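Local coordinates for protein LAR_0958 cell surface adhesin (Lactobacillus reuteri, PDB 4NG0) that probably helps the bacterium adhere to mucus, as one repeat of a cell-surface adhesin with a ubiquitin-like beta-grasp fold, at residues A[53-61]-A[86-94]. Numbering follows the deposited sequence.
Sequences PTDAGKYTL and SYTYTINPL
I91 fills the bend of 53-57 while its backbone pairs with G57 across two antiparallel strands. I91 CB lies 3.7 Å from D55 O, and there the side chain divides. I91 CG2 turns to A56 CA and T54 O, both at 3.8 Å. CG1, set anti to the carbonyl carbon (chi1 -62°), passes beside Y59 CE1 and carries CD1 into the turn, where I91 CD1 meets D55 O at 3.4 Å, T54 O, P53 CG and Y59 CE1. The Y59 ring closes the same turn: P53 CG sits 3.5 Å above the centre of one face of the Y59 ring, and Y59 OH donates to D55 O (2.7 Å), reaching it from above the carbonyl plane. Together these would limit the ring's freedom to swing away.

Paired backbone bonds join G57 with I91 and Y59 with Y89, and L61 N donates to Y87 O at 3.2 Å. Beyond this last bond, a water accepts a bond from Y87 N and donates one to L61 O, bridging the two backbones where the direct bonds end. L61 CD1 lies against Y87 CD1 (3.7 Å) on the side facing F20 and W45, whereas the extended K58 chain crosses T88 CG2 on the other face.

Neighbouring strands 57-63 and 83-92 of the beta-grasp sheet are thus held directly by backbone bonds and apolar contact, while the Y59-D55 bond closes the turn without linking them.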
ATOM      1  N   PRO A  53      -2.933  -1.753 -12.220  1.00  4.62           N
ATOM      2  CA  PRO A  53      -3.241  -1.071 -13.476  1.00  4.29           C
ATOM      3  C   PRO A  53      -2.020  -0.889 -14.363  1.00  3.07           C
ATOM      4  O   PRO A  53      -0.879  -1.018 -13.902  1.00  4.00           O
ATOM      5  CB  PRO A  53      -3.749   0.296 -13.004  1.00  5.39           C
ATOM      6  CG  PRO A  53      -2.942   0.549 -11.775  1.00  5.65           C
ATOM      7  CD  PRO A  53      -2.776  -0.800 -11.107  1.00  5.06           C
ATOM      8  N   THR A  54      -2.293  -0.615 -15.633  1.00  4.41           N
ATOM      9  CA  THR A  54      -1.285  -0.323 -16.650  1.00  4.69           C
ATOM     10  C   THR A  54      -1.412   1.105 -17.192  1.00  6.30           C
ATOM     11  O   THR A  54      -0.407   1.797 -17.399  1.00  5.64           O
ATOM     12  CB  THR A  54      -1.402  -1.325 -17.804  1.00  4.96           C
ATOM     13  OG1 THR A  54      -1.034  -2.618 -17.309  1.00  6.66           O
ATOM     14  CG2 THR A  54      -0.474  -0.958 -18.953  1.00  6.21           C
ATOM     15  N   ASP A  55      -2.643   1.549 -17.422  1.00  5.61           N
ATOM     16  CA  ASP A  55      -2.888   2.869 -18.019  1.00  3.52           C
ATOM     17  C   ASP A  55      -2.471   4.017 -17.108  1.00  5.61           C
ATOM     18  O   ASP A  55      -2.536   3.911 -15.877  1.00  5.43           O
ATOM     19  CB  ASP A  55      -4.372   3.027 -18.341  1.00  4.39           C
ATOM     20  CG  ASP A  55      -4.824   2.138 -19.482  1.00  9.00           C
ATOM     21  OD1 ASP A  55      -3.996   1.788 -20.349  1.00  8.79           O
ATOM     22  OD2 ASP A  55      -6.027   1.800 -19.491  1.00 14.09           O
ATOM     23  N   ALA A  56      -2.063   5.119 -17.733  1.00  4.93           N
ATOM     24  CA  ALA A  56      -1.782   6.345 -16.999  1.00  5.87           C
ATOM     25  C   ALA A  56      -3.001   6.743 -16.198  1.00  4.56           C
ATOM     26  O   ALA A  56      -4.133   6.639 -16.664  1.00  7.89           O
ATOM     27  CB  ALA A  56      -1.388   7.460 -17.949  1.00  6.42           C
ATOM     28  N   GLY A  57      -2.762   7.190 -14.972  1.00  4.36           N
ATOM     29  CA  GLY A  57      -3.842   7.525 -14.076  1.00  5.53           C
ATOM     30  C   GLY A  57      -3.344   7.654 -12.659  1.00  4.49           C
ATOM     31  O   GLY A  57      -2.173   7.372 -12.365  1.00  6.07           O
ATOM     32  N   LYS A  58      -4.243   8.093 -11.782  1.00  6.28           N
ATOM     33  CA  LYS A  58      -3.961   8.214 -10.358  1.00  6.69           C
ATOM     34  C   LYS A  58      -4.779   7.160  -9.629  1.00  7.60           C
ATOM     35  O   LYS A  58      -6.006   7.108  -9.781  1.00 11.37           O
ATOM     36  CB  LYS A  58      -4.329   9.616  -9.853  1.00  8.57           C
ATOM     37  CG  LYS A  58      -3.904   9.900  -8.411  1.00 13.33           C
ATOM     38  CD  LYS A  58      -4.339  11.306  -7.994  1.00 22.60           C
ATOM     39  CE  LYS A  58      -4.133  11.546  -6.509  1.00 32.99           C
ATOM     40  NZ  LYS A  58      -4.708  12.851  -6.074  1.00 46.01           N
ATOM     41  N   TYR A  59      -4.099   6.322  -8.851  1.00  5.33           N
ATOM     42  CA  TYR A  59      -4.721   5.171  -8.203  1.00  4.99           C
ATOM     43  C   TYR A  59      -4.429   5.160  -6.714  1.00  5.84           C
ATOM     44  O   TYR A  59      -3.504   5.831  -6.248  1.00  6.43           O
ATOM     45  CB  TYR A  59      -4.153   3.878  -8.811  1.00  5.88           C
ATOM     46  CG  TYR A  59      -4.303   3.803 -10.308  1.00  4.58           C
ATOM     47  CD1 TYR A  59      -3.271   4.187 -11.163  1.00  6.07           C
ATOM     48  CD2 TYR A  59      -5.484   3.362 -10.868  1.00  4.89           C
ATOM     49  CE1 TYR A  59      -3.419   4.122 -12.536  1.00  5.49           C
ATOM     50  CE2 TYR A  59      -5.649   3.290 -12.254  1.00  4.64           C
ATOM     51  CZ  TYR A  59      -4.608   3.665 -13.076  1.00  5.26           C
ATOM     52  OH  TYR A  59      -4.752   3.594 -14.452  1.00  6.39           O
ATOM     53  N   THR A  60      -5.192   4.374  -5.960  1.00  5.47           N
ATOM     54  CA  THR A  60      -4.862   4.134  -4.560  1.00  5.45           C
ATOM     55  C   THR A  60      -4.819   2.652  -4.242  1.00  6.67           C
ATOM     56  O   THR A  60      -5.354   1.828  -4.982  1.00  7.19           O
ATOM     57  CB  THR A  60      -5.848   4.821  -3.585  1.00  9.23           C
ATOM     58  OG1 THR A  60      -7.153   4.253  -3.731  1.00  9.43           O
ATOM     59  CG2 THR A  60      -5.916   6.308  -3.849  1.00  8.49           C
ATOM     60  N   LEU A  61      -4.152   2.318  -3.143  1.00  5.67           N
ATOM     61  CA  LEU A  61      -4.189   0.979  -2.582  1.00  6.35           C
ATOM     62  C   LEU A  61      -4.579   1.089  -1.123  1.00  8.51           C
ATOM     63  O   LEU A  61      -4.325   2.113  -0.489  1.00  7.42           O
ATOM     64  CB  LEU A  61      -2.827   0.294  -2.659  1.00  8.18           C
ATOM     65  CG  LEU A  61      -2.331  -0.060  -4.057  1.00  5.41           C
ATOM     66  CD1 LEU A  61      -1.365   1.013  -4.570  1.00  7.66           C
ATOM     67  CD2 LEU A  61      -1.677  -1.435  -4.046  1.00  6.45           C
ATOM     68  N   SER A  86      -3.917   5.824   3.870  1.00  5.39           N
ATOM     69  CA  SER A  86      -4.125   6.241   2.493  1.00  6.30           C
ATOM     70  C   SER A  86      -2.813   6.030   1.752  1.00  6.51           C
ATOM     71  O   SER A  86      -1.751   6.265   2.302  1.00  8.80           O
ATOM     72  CB  SER A  86      -4.540   7.720   2.442  1.00  7.37           C
ATOM     73  OG  SER A  86      -4.716   8.177   1.104  1.00 12.61           O
ATOM     74  N   TYR A  87      -2.885   5.578   0.504  1.00  5.76           N
ATOM     75  CA  TYR A  87      -1.675   5.368  -0.282  1.00  5.58           C
ATOM     76  C   TYR A  87      -1.985   5.652  -1.740  1.00  4.89           C
ATOM     77  O   TYR A  87      -2.947   5.122  -2.277  1.00  6.40           O
ATOM     78  CB  TYR A  87      -1.144   3.936  -0.124  1.00  7.64           C
ATOM     79  CG  TYR A  87       0.164   3.729  -0.853  1.00  6.02           C
ATOM     80  CD1 TYR A  87       0.189   3.451  -2.219  1.00  7.31           C
ATOM     81  CD2 TYR A  87       1.373   3.841  -0.184  1.00  5.41           C
ATOM     82  CE1 TYR A  87       1.379   3.290  -2.887  1.00  6.91           C
ATOM     83  CE2 TYR A  87       2.573   3.677  -0.843  1.00  5.97           C
ATOM     84  CZ  TYR A  87       2.568   3.405  -2.200  1.00  6.94           C
ATOM     85  OH  TYR A  87       3.758   3.235  -2.868  1.00  8.08           O
ATOM     86  N   THR A  88      -1.175   6.487  -2.376  1.00  5.42           N
ATOM     87  CA  THR A  88      -1.441   6.890  -3.755  1.00  5.22           C
ATOM     88  C   THR A  88      -0.330   6.485  -4.723  1.00  6.96           C
ATOM     89  O   THR A  88       0.847   6.782  -4.500  1.00  7.23           O
ATOM     90  CB  THR A  88      -1.655   8.416  -3.849  1.00  6.11           C
ATOM     91  OG1 THR A  88      -2.751   8.786  -3.002  1.00 10.67           O
ATOM     92  CG2 THR A  88      -1.983   8.826  -5.286  1.00  9.38           C
ATOM     93  N   TYR A  89      -0.711   5.817  -5.809  1.00  5.66           N
ATOM     94  CA  TYR A  89       0.239   5.386  -6.832  1.00  6.24           C
ATOM     95  C   TYR A  89      -0.178   6.011  -8.149  1.00  4.43           C
ATOM     96  O   TYR A  89      -1.321   5.831  -8.588  1.00  5.39           O
ATOM     97  CB  TYR A  89       0.251   3.851  -6.973  1.00  6.33           C
ATOM     98  CG  TYR A  89       1.439   3.353  -7.784  1.00  5.52           C
ATOM     99  CD1 TYR A  89       1.492   3.547  -9.173  1.00  7.13           C
ATOM    100  CD2 TYR A  89       2.519   2.728  -7.170  1.00  8.04           C
ATOM    101  CE1 TYR A  89       2.565   3.131  -9.911  1.00  6.57           C
ATOM    102  CE2 TYR A  89       3.612   2.302  -7.918  1.00  8.87           C
ATOM    103  CZ  TYR A  89       3.625   2.511  -9.287  1.00  7.30           C
ATOM    104  OH  TYR A  89       4.703   2.096 -10.044  1.00 12.57           O
ATOM    105  N   THR A  90       0.739   6.748  -8.777  1.00  4.33           N
ATOM    106  CA  THR A  90       0.446   7.391 -10.052  1.00  4.42           C
ATOM    107  C   THR A  90       1.226   6.769 -11.204  1.00  4.96           C
ATOM    108  O   THR A  90       2.434   6.556 -11.111  1.00  6.31           O
ATOM    109  CB  THR A  90       0.786   8.894  -9.979  1.00  5.55           C
ATOM    110  OG1 THR A  90       0.033   9.488  -8.916  1.00  7.64           O
ATOM    111  CG2 THR A  90       0.459   9.607 -11.285  1.00  9.49           C
ATOM    112  N   ILE A  91       0.530   6.482 -12.303  1.00  4.50           N
ATOM    113  CA  ILE A  91       1.220   6.134 -13.536  1.00  3.16           C
ATOM    114  C   ILE A  91       1.153   7.380 -14.419  1.00  4.76           C
ATOM    115  O   ILE A  91       0.077   7.834 -14.785  1.00  5.48           O
ATOM    116  CB  ILE A  91       0.567   4.932 -14.239  1.00  4.51           C
ATOM    117  CG1 ILE A  91       0.626   3.692 -13.348  1.00  6.53           C
ATOM    118  CG2 ILE A  91       1.265   4.648 -15.560  1.00  5.71           C
ATOM    119  CD1 ILE A  91      -0.068   2.464 -13.964  1.00  5.40           C
ATOM    120  N   ASN A  92       2.307   7.958 -14.718  1.00  5.02           N
ATOM    121  CA  ASN A  92       2.360   9.160 -15.536  1.00  6.38           C
ATOM    122  C   ASN A  92       2.403   8.810 -17.019  1.00  6.52           C
ATOM    123  O   ASN A  92       2.973   7.786 -17.390  1.00  6.46           O
ATOM    124  CB  ASN A  92       3.580   9.994 -15.144  1.00  7.02           C
ATOM    125  CG  ASN A  92       3.444  10.600 -13.760  1.00  6.64           C
ATOM    126  OD1 ASN A  92       2.488  11.325 -13.494  1.00 11.73           O
ATOM    127  ND2 ASN A  92       4.371  10.279 -12.873  1.00  9.13           N
ATOM    128  N   PRO A  93       1.811   9.646 -17.882  1.00  5.61           N
ATOM    129  CA  PRO A  93       1.883   9.352 -19.319  0.56  6.06           C
ATOM    130  C   PRO A  93       3.326   9.388 -19.812  1.00  6.28           C
ATOM    131  O   PRO A  93       4.166  10.089 -19.238  1.00  8.00           O
ATOM    132  CB  PRO A  93       1.079  10.489 -19.964  0.56  6.23           C
ATOM    133  CG  PRO A  93       0.214  11.047 -18.863  0.56  5.76           C
ATOM    134  CD  PRO A  93       1.002  10.844 -17.593  0.56  6.83           C
ATOM    135  N   LEU A  94       3.603   8.635 -20.870  1.00  5.43           N
ATOM    136  CA  LEU A  94       4.930   8.581 -21.469  1.00  5.34           C
ATOM    137  C   LEU A  94       5.106   9.708 -22.468  1.00  5.75           C
ATOM    138  O   LEU A  94       4.314   9.847 -23.403  1.00  5.67           O
ATOM    139  CB  LEU A  94       5.106   7.233 -22.178  1.00  6.93           C
ATOM    140  CG  LEU A  94       6.365   7.051 -23.031  1.00  7.66           C
ATOM    141  CD1 LEU A  94       7.615   7.241 -22.201  1.00  7.58           C
ATOM    142  CD2 LEU A  94       6.353   5.667 -23.685  1.00  9.61           C
TER
HETATM  143  O   HOH W   1      -5.669   4.393  -0.006  1.00 13.10           O